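Local coordinates for protein endoglucanase (Uncultured bacterium, PDB 3X17) that hydrolyses internal beta-1,4-glucosidic bonds of cellulose as a family 9 endoglucanase, with an Ig-like domain ahead of an (alpha/alpha)6-barrel catalytic domain, at residues G409-F414 / P456-A461; Y422-L427 / K437-K442. One frame throughout, in Å; residues are numbered along the deposited sequence.

How the interactions relate
Helix 435-452 carries one side of interaction 2 and touches A410, V413 and A461 of interaction 1; in the chain it follows helix 396-418 and precedes helix 456-469. Interaction 1 packs helix 396-418 against helix 456-469; interaction 2 lays the loop 422-427, which leaves helix 396-418, onto helix 435-452. Their centres are about 11 Å apart, and V413 is where they touch: its CG1 lies 3.8 Å from CB of K442, and P425 also rests on it. Q465 of helix 456-469 links them too, bonding to the carbonyls of A461 in interaction 1 and G423 in interaction 2. None of the zinc and calcium ligands belongs to either contact.

Interaction 1 of 2, residues G409-F414 / P456-A461; sequences GARSVF and PEYERA
The CA atoms of F414 and A461 are the nearest pair, 7.0 Å apart, across two helical segments whose axes pass 11.0 Å apart at 60°, so side chains have to fill the gap. F414 does most of this. With CG anti to the backbone N, its ring reaches across as a knob into a hole formed by E457, Y458, R460 and A461. The carboxylate of E457, at the end of a chain extended beyond CG, stacks on the far end of that ring, with planes 27° apart and CD 3.4 Å from F414 CZ. Its charge has a partner outside the contact, since OE2 makes a salt bridge to R455. At the edge of the F414 ring, near its plane, lie CB of A461, 3.9 Å from CD1, and more distantly NH2 of R460, whose NE bonds to the hydroxyl of Y417.

The helices involved, 396-418 and 456-469, belong to the family 9 catalytic domain, an (alpha/alpha)6 barrel, and helix 435-452 between them in sequence also touches A410, V413 and A461.

Y458 reaches back the other way. Its CE1 edge comes up to F414, 3.6 Å from CG, and the two rings meet obliquely with planes at 53°. A410 packs obliquely against the tyrosine ring, its CB 3.7 Å from Y458 CE2. Beyond them the hydroxyl arrives beside the backbone and aliphatic stem of R411, with OH 3.6 Å from R411 CA; the arginine chain bends at chi3, and its NH1 forms a salt bridge with E408. R455, the salt-bridge partner of E457, also makes a cation-pi contact with the Y458 ring.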
loop_
_atom_site.group_PDB
_atom_site.type_symbol
_atom_site.label_atom_id
_atom_site.label_comp_id
_atom_site.label_asym_id
_atom_site.label_seq_id
_atom_site.Cartn_x
_atom_site.Cartn_y
_atom_site.Cartn_z
ATOM N N GLY A 409 -18.563 4.584 3.741
ATOM C CA GLY A 409 -17.173 4.269 4.092
ATOM C C GLY A 409 -16.269 5.495 4.054
ATOM O O GLY A 409 -15.570 5.826 5.027
ATOM N N ALA A 410 -16.368 6.249 2.973
ATOM C CA ALA A 410 -15.625 7.479 2.886
ATOM C C ALA A 410 -16.063 8.389 4.030
ATOM O O ALA A 410 -15.232 9.020 4.675
ATOM C CB ALA A 410 -15.836 8.131 1.541
ATOM N N ARG A 411 -17.360 8.402 4.330
ATOM C CA ARG A 411 -17.858 9.342 5.327
ATOM C C ARG A 411 -17.282 9.053 6.718
ATOM O O ARG A 411 -16.694 9.931 7.346
ATOM C CB ARG A 411 -19.400 9.405 5.346
ATOM C CG ARG A 411 -19.949 10.832 5.461
ATOM C CD ARG A 411 -21.477 10.879 5.508
ATOM N NE ARG A 411 -22.058 10.348 4.280
ATOM C CZ ARG A 411 -22.929 9.341 4.231
ATOM N NH1 ARG A 411 -23.394 8.809 5.355
ATOM N NH2 ARG A 411 -23.350 8.879 3.059
ATOM N N SER A 412 -17.349 7.805 7.160
ATOM C CA SER A 412 -16.638 7.474 8.399
ATOM C C SER A 412 -15.129 7.781 8.345
ATOM O O SER A 412 -14.588 8.329 9.296
ATOM C CB SER A 412 -16.909 6.038 8.860
ATOM O OG SER A 412 -16.519 5.138 7.849
ATOM N N VAL A 413 -14.453 7.469 7.237
ATOM C CA VAL A 413 -13.047 7.856 7.129
ATOM C C VAL A 413 -12.879 9.372 7.331
ATOM O O VAL A 413 -12.061 9.801 8.143
ATOM C CB VAL A 413 -12.372 7.388 5.821
ATOM C CG1 VAL A 413 -11.002 8.002 5.699
ATOM C CG2 VAL A 413 -12.255 5.866 5.815
ATOM N N PHE A 414 -13.654 10.164 6.590
ATOM C CA PHE A 414 -13.564 11.611 6.656
ATOM C C PHE A 414 -13.787 12.164 8.060
ATOM O O PHE A 414 -13.067 13.068 8.498
ATOM C CB PHE A 414 -14.539 12.261 5.693
ATOM C CG PHE A 414 -14.280 13.736 5.486
ATOM C CD1 PHE A 414 -13.175 14.156 4.756
ATOM C CD2 PHE A 414 -15.060 14.697 6.143
ATOM C CE1 PHE A 414 -12.875 15.513 4.623
ATOM C CE2 PHE A 414 -14.773 16.055 6.007
ATOM C CZ PHE A 414 -13.673 16.461 5.255
ATOM N N PRO A 456 -14.352 17.826 -3.185
ATOM C CA PRO A 456 -13.003 18.304 -2.965
ATOM C C PRO A 456 -12.438 18.006 -1.598
ATOM O O PRO A 456 -11.273 17.766 -1.522
ATOM C CB PRO A 456 -13.153 19.793 -3.182
ATOM C CG PRO A 456 -14.176 19.885 -4.143
ATOM C CD PRO A 456 -15.160 18.845 -3.851
ATOM N N GLU A 457 -13.235 18.029 -0.549
ATOM C CA GLU A 457 -12.692 17.718 0.747
ATOM C C GLU A 457 -12.195 16.289 0.826
ATOM O O GLU A 457 -11.332 16.001 1.568
ATOM C CB GLU A 457 -13.655 18.041 1.877
ATOM C CG GLU A 457 -14.836 17.152 2.032
ATOM C CD GLU A 457 -15.861 17.711 2.997
ATOM O OE1 GLU A 457 -15.644 18.778 3.583
ATOM O OE2 GLU A 457 -16.878 17.059 3.191
ATOM N N TYR A 458 -12.748 15.391 0.048
ATOM C CA TYR A 458 -12.311 13.995 0.117
ATOM C C TYR A 458 -10.928 13.889 -0.527
ATOM O O TYR A 458 -10.009 13.300 0.035
ATOM C CB TYR A 458 -13.302 13.062 -0.562
ATOM C CG TYR A 458 -14.500 12.689 0.292
ATOM C CD1 TYR A 458 -14.632 13.146 1.597
ATOM C CD2 TYR A 458 -15.512 11.898 -0.224
ATOM C CE1 TYR A 458 -15.770 12.841 2.355
ATOM C CE2 TYR A 458 -16.626 11.557 0.529
ATOM C CZ TYR A 458 -16.749 12.022 1.815
ATOM O OH TYR A 458 -17.827 11.609 2.571
ATOM N N GLU A 459 -10.757 14.585 -1.641
ATOM C CA GLU A 459 -9.481 14.603 -2.333
ATOM C C GLU A 459 -8.392 15.263 -1.484
ATOM O O GLU A 459 -7.237 14.789 -1.424
ATOM C CB GLU A 459 -9.637 15.322 -3.664
ATOM C CG GLU A 459 -8.564 14.991 -4.680
ATOM C CD GLU A 459 -8.859 15.595 -6.051
ATOM O OE1 GLU A 459 -9.745 15.079 -6.748
ATOM O OE2 GLU A 459 -8.256 16.622 -6.404
ATOM N N ARG A 460 -8.782 16.297 -0.751
ATOM C CA ARG A 460 -7.858 16.892 0.201
ATOM C C ARG A 460 -7.480 15.878 1.291
ATOM O O ARG A 460 -6.306 15.758 1.642
ATOM C CB ARG A 460 -8.404 18.184 0.830
ATOM C CG ARG A 460 -7.409 18.820 1.839
ATOM C CD ARG A 460 -7.969 20.103 2.483
ATOM N NE ARG A 460 -8.945 19.806 3.538
ATOM C CZ ARG A 460 -10.252 20.081 3.466
ATOM N NH1 ARG A 460 -10.748 20.679 2.382
ATOM N NH2 ARG A 460 -11.066 19.751 4.473
ATOM N N ALA A 461 -8.478 15.183 1.833
ATOM C CA ALA A 461 -8.227 14.223 2.894
ATOM C C ALA A 461 -7.333 13.087 2.408
ATOM O O ALA A 461 -6.530 12.583 3.169
ATOM C CB ALA A 461 -9.539 13.678 3.482
#

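Interaction 2 of 2, residues Y422-L427 / K437-K442; sequences YGVPIL and KEALAK
A439 presents its CB to three side chains of the loop 422-427. V424 comes nearest, with CG2 4.1 Å from that methyl; P425 follows through CD and I426 through CD1. The V424 and A439 CA atoms are 6.1 Å apart, a spacing that the small alanine side chain permits. In V424, CG2, anti to the backbone N, is the branch that meets A439.

Next to this patch, P425 and K442 lie alongside one another, running in opposite senses. The proline CG sits 3.8 Å from the lysine CD, and the aliphatic stem of K442 packs against CB and CG of the proline. Extended beyond CG, the lysine chain carries NZ to the carbonyl of P425: NZ to O is 2.8 Å, and the C=O...N angle of 160° puts the donor nearly in line with the carbonyl bond. P425 is the centre of an inverse gamma turn, closed by a weak bond from I426 N to V424 O.

At the polar edge, NZ also forms a salt bridge with E438 OE2 at 3.5 Å, one helical turn back. The ammonium is thus held between a loop carbonyl and a carboxylate of its own helix, while CG1 of I426 lies 4.1 Å from that same E438 OE2.

The loop connects helix 396-418 to helix 435-452 within the (alpha/alpha)6 barrel. V413 of helix 396-418 touches P425 and K442, and helix 456-469 packs Y468 on V424 and Q465 on P425 and A439; Y422 OH bonds to D81, just before strand 82-87 in the Ig-like domain.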
loop_
_atom_site.group_PDB
_atom_site.type_symbol
_atom_site.label_atom_id
_atom_site.label_comp_id
_atom_site.label_asym_id
_atom_site.label_seq_id
_atom_site.Cartn_x
_atom_site.Cartn_y
_atom_site.Cartn_z
ATOM N N TYR A 422 -2.988 15.687 12.616
ATOM C CA TYR A 422 -2.040 15.465 11.526
ATOM C C TYR A 422 -2.646 14.948 10.219
ATOM O O TYR A 422 -1.901 14.642 9.276
ATOM C CB TYR A 422 -0.918 14.537 11.966
ATOM C CG TYR A 422 0.037 15.166 12.932
ATOM C CD1 TYR A 422 1.080 15.993 12.474
ATOM C CD2 TYR A 422 -0.096 14.959 14.293
ATOM C CE1 TYR A 422 1.978 16.550 13.344
ATOM C CE2 TYR A 422 0.790 15.541 15.190
ATOM C CZ TYR A 422 1.818 16.348 14.712
ATOM O OH TYR A 422 2.774 16.835 15.587
ATOM N N GLY A 423 -3.964 14.749 10.181
ATOM C CA GLY A 423 -4.582 14.198 8.978
ATOM C C GLY A 423 -4.818 12.694 8.991
ATOM O O GLY A 423 -5.750 12.220 8.368
ATOM N N VAL A 424 -3.992 11.945 9.719
ATOM C CA VAL A 424 -4.034 10.474 9.654
ATOM C C VAL A 424 -5.319 9.974 10.285
ATOM O O VAL A 424 -5.648 10.367 11.393
ATOM C CB VAL A 424 -2.796 9.810 10.331
ATOM C CG1 VAL A 424 -2.652 10.248 11.781
ATOM C CG2 VAL A 424 -2.909 8.278 10.262
ATOM N N PRO A 425 -6.123 9.220 9.522
ATOM C CA PRO A 425 -7.465 8.831 9.973
ATOM C C PRO A 425 -7.445 7.650 10.924
ATOM O O PRO A 425 -8.241 6.714 10.782
ATOM C CB PRO A 425 -8.199 8.483 8.666
ATOM C CG PRO A 425 -7.109 8.228 7.664
ATOM C CD PRO A 425 -5.796 8.662 8.200
ATOM N N ILE A 426 -6.626 7.765 11.963
ATOM C CA ILE A 426 -6.439 6.683 12.906
ATOM C C ILE A 426 -6.316 7.275 14.303
ATOM O O ILE A 426 -5.516 8.179 14.529
ATOM C CB ILE A 426 -5.168 5.860 12.569
ATOM C CG1 ILE A 426 -5.250 5.346 11.120
ATOM C CG2 ILE A 426 -5.027 4.703 13.537
ATOM C CD1 ILE A 426 -3.936 4.771 10.561
ATOM N N LEU A 427 -7.141 6.807 15.230
ATOM C CA LEU A 427 -7.099 7.356 16.592
ATOM C C LEU A 427 -6.128 6.576 17.477
ATOM O O LEU A 427 -5.883 5.372 17.258
ATOM C CB LEU A 427 -8.491 7.365 17.220
ATOM C CG LEU A 427 -9.620 8.090 16.469
ATOM C CD1 LEU A 427 -10.925 7.918 17.210
ATOM C CD2 LEU A 427 -9.279 9.580 16.316
ATOM N N LYS A 437 -0.102 1.779 5.920
ATOM C CA LYS A 437 -0.854 1.187 4.830
ATOM C C LYS A 437 -2.355 1.470 5.009
ATOM O O LYS A 437 -3.068 1.840 4.061
ATOM C CB LYS A 437 -0.577 -0.319 4.776
ATOM C CG LYS A 437 -1.369 -1.074 3.692
ATOM C CD LYS A 437 -2.704 -1.503 4.220
ATOM C CE LYS A 437 -2.538 -2.515 5.376
ATOM N NZ LYS A 437 -3.685 -3.520 5.361
ATOM N N GLU A 438 -2.822 1.283 6.232
ATOM C CA GLU A 438 -4.208 1.550 6.616
ATOM C C GLU A 438 -4.627 3.010 6.354
ATOM O O GLU A 438 -5.724 3.260 5.835
ATOM C CB GLU A 438 -4.421 1.168 8.102
ATOM C CG GLU A 438 -5.812 1.470 8.633
ATOM C CD GLU A 438 -6.022 1.041 10.090
ATOM O OE1 GLU A 438 -5.350 0.089 10.563
ATOM O OE2 GLU A 438 -6.920 1.618 10.737
ATOM N N ALA A 439 -3.727 3.956 6.638
ATOM C CA ALA A 439 -3.959 5.369 6.299
ATOM C C ALA A 439 -4.192 5.505 4.804
ATOM O O ALA A 439 -5.136 6.179 4.365
ATOM C CB ALA A 439 -2.780 6.222 6.705
ATOM N N LEU A 440 -3.274 4.955 4.023
ATOM C CA LEU A 440 -3.333 5.164 2.590
ATOM C C LEU A 440 -4.524 4.420 1.991
ATOM O O LEU A 440 -5.164 4.911 1.052
ATOM C CB LEU A 440 -2.023 4.753 1.932
ATOM C CG LEU A 440 -0.877 5.768 2.035
ATOM C CD1 LEU A 440 0.444 5.042 1.734
ATOM C CD2 LEU A 440 -1.068 6.941 1.043
ATOM N N ALA A 441 -4.832 3.242 2.531
ATOM C CA ALA A 441 -5.987 2.460 2.087
ATOM C C ALA A 441 -7.286 3.217 2.389
ATOM O O ALA A 441 -8.253 3.089 1.646
ATOM C CB ALA A 441 -6.011 1.092 2.778
ATOM N N LYS A 442 -7.327 3.928 3.516
ATOM C CA LYS A 442 -8.450 4.819 3.813
ATOM C C LYS A 442 -8.492 6.036 2.889
ATOM O O LYS A 442 -9.570 6.512 2.537
ATOM C CB LYS A 442 -8.439 5.278 5.277
ATOM C CG LYS A 442 -8.832 4.201 6.266
ATOM C CD LYS A 442 -8.616 4.688 7.733
ATOM C CE LYS A 442 -9.332 3.734 8.722
ATOM N NZ LYS A 442 -9.224 4.198 10.156
#